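CD1-2 antigen (Gallus gallus, PDB 3DBX) probably binds lipids in the groove of an MHC class I-like ectodomain and displays them at the cell surface, as its CD1 relatives do. Local coordinates at residues Arg54-Glu63 with Tyr173-Asp184. Sequence-based numbering, arbitrary orientation.
Sequences RPWVQEITAE and YILMLHEEGRTD
Arg54 and Asp184 pair by charge rather than by a directed bond: NE lies 3.4 Å from OD2, but this oxygen sits well out of the guanidinium plane, with no N-H aimed at it. The same OD2 of Asp184 meets the indole edge of Trp56 close to the ring plane, where NE1 donates a weak but nearly straight hydrogen bond (3.5 Å, 166°), so one carboxylate oxygen serves two residues of 54-63. The indole itself is clamped. Arg54 CB and Val57 CG2 lie toward the rim of one face, while on the opposite face CA of Gly181 rests 3.3 Å from the centroid of the six-membered ring, a CH-pi contact made close because glycine brings no side chain between them. A chi1 of 60°, which sets CG between the backbone N and the carbonyl carbon, turns the ring onto Gly181, where helix 156-180 ends and helix 182-185 begins. In the MHC class I-like fold, the long helix forms one wall of the groove over the antiparallel sheet, and here the loop leading to helix 66-71 closes against its C-terminal end. Val57 adds a looser contact, its CG2 4.5 Å from Leu177 CD2. Farther along, Ile60 divides its branches, CG2 packing on Met176 CB (3.7 Å) and CG1 on Glu180 CG (3.8 Å). Thr61 brings CB within 3.4 Å of Tyr173 CE1; the tyrosine ring also meets Phe13 edge-to-face.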
loop_
_atom_site.group_PDB
_atom_site.type_symbol
_atom_site.label_atom_id
_atom_site.label_comp_id
_atom_site.label_asym_id
_atom_site.label_seq_id
_atom_site.Cartn_x
_atom_site.Cartn_y
_atom_site.Cartn_z
ATOM N N ARG A 54 -13.162 -8.424 -8.293
ATOM C CA ARG A 54 -14.493 -7.880 -7.999
ATOM C C ARG A 54 -15.518 -8.419 -8.971
ATOM O O ARG A 54 -15.195 -8.578 -10.143
ATOM C CB ARG A 54 -14.478 -6.341 -8.037
ATOM C CG ARG A 54 -13.522 -5.713 -7.040
ATOM C CD ARG A 54 -14.091 -5.795 -5.645
ATOM N NE ARG A 54 -13.197 -5.178 -4.678
ATOM C CZ ARG A 54 -12.815 -5.747 -3.539
ATOM N NH1 ARG A 54 -13.280 -6.953 -3.208
ATOM N NH2 ARG A 54 -11.985 -5.106 -2.720
ATOM N N PRO A 55 -16.763 -8.694 -8.486
ATOM C CA PRO A 55 -17.811 -9.248 -9.347
ATOM C C PRO A 55 -18.261 -8.300 -10.468
ATOM O O PRO A 55 -18.766 -8.777 -11.491
ATOM C CB PRO A 55 -18.965 -9.549 -8.367
ATOM C CG PRO A 55 -18.331 -9.574 -7.008
ATOM C CD PRO A 55 -17.246 -8.535 -7.099
ATOM N N TRP A 56 -18.071 -6.990 -10.281
ATOM C CA TRP A 56 -18.358 -5.969 -11.315
ATOM C C TRP A 56 -17.227 -5.772 -12.357
ATOM O O TRP A 56 -17.415 -5.047 -13.333
ATOM C CB TRP A 56 -18.731 -4.611 -10.662
ATOM C CG TRP A 56 -17.642 -4.012 -9.758
ATOM C CD1 TRP A 56 -17.555 -4.125 -8.405
ATOM C CD2 TRP A 56 -16.513 -3.227 -10.163
ATOM N NE1 TRP A 56 -16.435 -3.474 -7.937
ATOM C CE2 TRP A 56 -15.773 -2.925 -8.999
ATOM C CE3 TRP A 56 -16.050 -2.760 -11.394
ATOM C CZ2 TRP A 56 -14.610 -2.170 -9.030
ATOM C CZ3 TRP A 56 -14.891 -2.026 -11.425
ATOM C CH2 TRP A 56 -14.187 -1.729 -10.253
ATOM N N VAL A 57 -16.064 -6.403 -12.148
ATOM C CA VAL A 57 -14.886 -6.235 -13.026
ATOM C C VAL A 57 -14.821 -7.124 -14.313
ATOM O O VAL A 57 -14.203 -6.727 -15.319
ATOM C CB VAL A 57 -13.556 -6.404 -12.206
ATOM C CG1 VAL A 57 -12.345 -6.619 -13.111
ATOM C CG2 VAL A 57 -13.298 -5.207 -11.303
ATOM N N GLN A 58 -15.472 -8.294 -14.283
ATOM C CA GLN A 58 -15.183 -9.405 -15.221
ATOM C C GLN A 58 -15.590 -9.205 -16.692
ATOM O O GLN A 58 -14.725 -9.129 -17.577
ATOM C CB GLN A 58 -15.788 -10.721 -14.682
ATOM C CG GLN A 58 -15.033 -11.995 -15.068
ATOM C CD GLN A 58 -15.340 -12.466 -16.479
ATOM O OE1 GLN A 58 -16.487 -12.794 -16.815
ATOM N NE2 GLN A 58 -14.309 -12.511 -17.314
ATOM N N GLU A 59 -16.903 -9.156 -16.938
ATOM C CA GLU A 59 -17.465 -9.120 -18.296
ATOM C C GLU A 59 -17.448 -7.711 -18.901
ATOM O O GLU A 59 -18.349 -7.331 -19.658
ATOM C CB GLU A 59 -18.897 -9.683 -18.298
ATOM N N ILE A 60 -16.420 -6.939 -18.554
ATOM C CA ILE A 60 -16.290 -5.569 -19.039
ATOM C C ILE A 60 -15.040 -5.452 -19.916
ATOM O O ILE A 60 -15.149 -5.114 -21.097
ATOM C CB ILE A 60 -16.347 -4.528 -17.885
ATOM C CG1 ILE A 60 -17.685 -4.645 -17.132
ATOM C CG2 ILE A 60 -16.202 -3.095 -18.420
ATOM C CD1 ILE A 60 -17.805 -5.850 -16.196
ATOM N N THR A 61 -13.868 -5.762 -19.367
ATOM C CA THR A 61 -12.691 -5.924 -20.218
ATOM C C THR A 61 -11.832 -7.126 -19.808
ATOM O O THR A 61 -11.129 -7.041 -18.786
ATOM C CB THR A 61 -11.848 -4.630 -20.295
ATOM O OG1 THR A 61 -12.543 -3.655 -21.084
ATOM C CG2 THR A 61 -10.495 -4.902 -20.930
ATOM N N ALA A 62 -11.865 -8.249 -20.547
ATOM C CA ALA A 62 -12.756 -8.589 -21.702
ATOM C C ALA A 62 -12.647 -7.786 -23.011
ATOM O O ALA A 62 -11.822 -8.095 -23.870
ATOM C CB ALA A 62 -14.245 -8.774 -21.269
ATOM N N GLU A 63 -13.504 -6.770 -23.137
ATOM C CA GLU A 63 -13.756 -6.032 -24.378
ATOM C C GLU A 63 -12.573 -5.216 -24.906
ATOM O O GLU A 63 -12.373 -5.117 -26.123
ATOM C CB GLU A 63 -14.961 -5.113 -24.172
ATOM C CG GLU A 63 -15.674 -4.703 -25.433
ATOM C CD GLU A 63 -17.148 -4.469 -25.193
ATOM O OE1 GLU A 63 -17.519 -4.175 -24.034
ATOM O OE2 GLU A 63 -17.938 -4.588 -26.158
ATOM N N TYR A 173 -10.715 1.933 -20.484
ATOM C CA TYR A 173 -10.859 0.958 -19.401
ATOM C C TYR A 173 -11.297 1.599 -18.071
ATOM O O TYR A 173 -12.245 1.129 -17.432
ATOM C CB TYR A 173 -9.534 0.200 -19.241
ATOM C CG TYR A 173 -9.545 -1.018 -18.343
ATOM C CD1 TYR A 173 -10.586 -1.951 -18.370
ATOM C CD2 TYR A 173 -8.478 -1.261 -17.499
ATOM C CE1 TYR A 173 -10.559 -3.097 -17.527
ATOM C CE2 TYR A 173 -8.444 -2.377 -16.678
ATOM C CZ TYR A 173 -9.480 -3.290 -16.697
ATOM O OH TYR A 173 -9.390 -4.389 -15.855
ATOM N N ILE A 174 -10.622 2.679 -17.678
ATOM C CA ILE A 174 -10.964 3.445 -16.470
ATOM C C ILE A 174 -12.440 3.881 -16.510
ATOM O O ILE A 174 -13.182 3.718 -15.530
ATOM C CB ILE A 174 -10.063 4.704 -16.341
ATOM C CG1 ILE A 174 -8.612 4.307 -16.033
ATOM C CG2 ILE A 174 -10.576 5.628 -15.254
ATOM C CD1 ILE A 174 -7.588 5.451 -16.203
ATOM N N LEU A 175 -12.839 4.417 -17.664
ATOM C CA LEU A 175 -14.170 4.936 -17.906
ATOM C C LEU A 175 -15.246 3.873 -17.722
ATOM O O LEU A 175 -16.253 4.106 -17.045
ATOM C CB LEU A 175 -14.241 5.522 -19.314
ATOM C CG LEU A 175 -14.240 7.045 -19.432
ATOM C CD1 LEU A 175 -13.048 7.655 -18.709
ATOM C CD2 LEU A 175 -14.264 7.460 -20.898
ATOM N N MET A 176 -15.022 2.710 -18.322
ATOM C CA MET A 176 -15.933 1.581 -18.184
ATOM C C MET A 176 -15.962 1.044 -16.738
ATOM O O MET A 176 -17.033 0.706 -16.223
ATOM C CB MET A 176 -15.615 0.497 -19.225
ATOM C CG MET A 176 -15.784 1.003 -20.684
ATOM S SD MET A 176 -15.597 -0.176 -22.060
ATOM C CE MET A 176 -17.290 -0.728 -22.310
ATOM N N LEU A 177 -14.805 1.022 -16.075
ATOM C CA LEU A 177 -14.713 0.513 -14.702
ATOM C C LEU A 177 -15.392 1.468 -13.736
ATOM O O LEU A 177 -16.047 1.048 -12.783
ATOM C CB LEU A 177 -13.259 0.320 -14.274
ATOM C CG LEU A 177 -12.401 -0.813 -14.866
ATOM C CD1 LEU A 177 -10.983 -0.673 -14.350
ATOM C CD2 LEU A 177 -12.962 -2.204 -14.571
ATOM N N HIS A 178 -15.208 2.760 -13.990
ATOM C CA HIS A 178 -15.800 3.811 -13.193
ATOM C C HIS A 178 -17.335 3.703 -13.203
ATOM O O HIS A 178 -17.966 3.845 -12.167
ATOM C CB HIS A 178 -15.339 5.165 -13.742
ATOM C CG HIS A 178 -15.634 6.320 -12.844
ATOM N ND1 HIS A 178 -16.653 7.215 -13.095
ATOM C CD2 HIS A 178 -15.043 6.730 -11.697
ATOM C CE1 HIS A 178 -16.679 8.131 -12.138
ATOM N NE2 HIS A 178 -15.708 7.862 -11.279
ATOM N N GLU A 179 -17.913 3.440 -14.374
ATOM C CA GLU A 179 -19.358 3.278 -14.567
ATOM C C GLU A 179 -19.979 2.030 -13.881
ATOM O O GLU A 179 -21.153 2.044 -13.487
ATOM C CB GLU A 179 -19.652 3.320 -16.085
ATOM C CG GLU A 179 -20.889 2.575 -16.583
ATOM C CD GLU A 179 -21.244 2.908 -18.034
ATOM O OE1 GLU A 179 -21.033 4.069 -18.458
ATOM O OE2 GLU A 179 -21.760 2.021 -18.755
ATOM N N GLU A 180 -19.178 0.978 -13.732
ATOM C CA GLU A 180 -19.602 -0.344 -13.244
ATOM C C GLU A 180 -19.262 -0.560 -11.766
ATOM O O GLU A 180 -19.836 -1.426 -11.093
ATOM C CB GLU A 180 -18.816 -1.424 -14.010
ATOM C CG GLU A 180 -19.187 -1.576 -15.448
ATOM C CD GLU A 180 -20.563 -2.155 -15.611
ATOM O OE1 GLU A 180 -20.859 -3.165 -14.930
ATOM O OE2 GLU A 180 -21.344 -1.603 -16.411
ATOM N N GLY A 181 -18.282 0.189 -11.281
ATOM C CA GLY A 181 -17.698 -0.138 -9.995
ATOM C C GLY A 181 -18.011 0.789 -8.851
ATOM O O GLY A 181 -17.244 0.833 -7.883
ATOM N N ARG A 182 -19.118 1.520 -8.943
ATOM C CA ARG A 182 -19.414 2.515 -7.909
ATOM C C ARG A 182 -19.666 1.939 -6.521
ATOM O O ARG A 182 -19.400 2.601 -5.524
ATOM C CB ARG A 182 -20.527 3.460 -8.317
ATOM C CG ARG A 182 -20.101 4.401 -9.421
ATOM C CD ARG A 182 -21.066 5.579 -9.579
ATOM N NE ARG A 182 -22.192 5.251 -10.408
ATOM C CZ ARG A 182 -23.337 5.920 -10.435
ATOM N NH1 ARG A 182 -23.545 6.969 -9.637
ATOM N NH2 ARG A 182 -24.283 5.507 -11.256
ATOM N N THR A 183 -20.137 0.696 -6.473
ATOM C CA THR A 183 -20.367 -0.023 -5.218
ATOM C C THR A 183 -19.127 -0.034 -4.293
ATOM O O THR A 183 -19.245 0.023 -3.075
ATOM C CB THR A 183 -20.952 -1.444 -5.475
ATOM O OG1 THR A 183 -21.354 -2.022 -4.236
ATOM C CG2 THR A 183 -19.942 -2.360 -6.150
ATOM N N ASP A 184 -17.948 -0.093 -4.901
ATOM C CA ASP A 184 -16.658 0.059 -4.201
ATOM C C ASP A 184 -16.065 1.475 -4.281
ATOM O O ASP A 184 -15.587 2.034 -3.274
ATOM C CB ASP A 184 -15.675 -0.961 -4.769
ATOM C CG ASP A 184 -15.651 -2.232 -3.970
ATOM O OD1 ASP A 184 -15.221 -2.169 -2.787
ATOM O OD2 ASP A 184 -16.053 -3.269 -4.505
#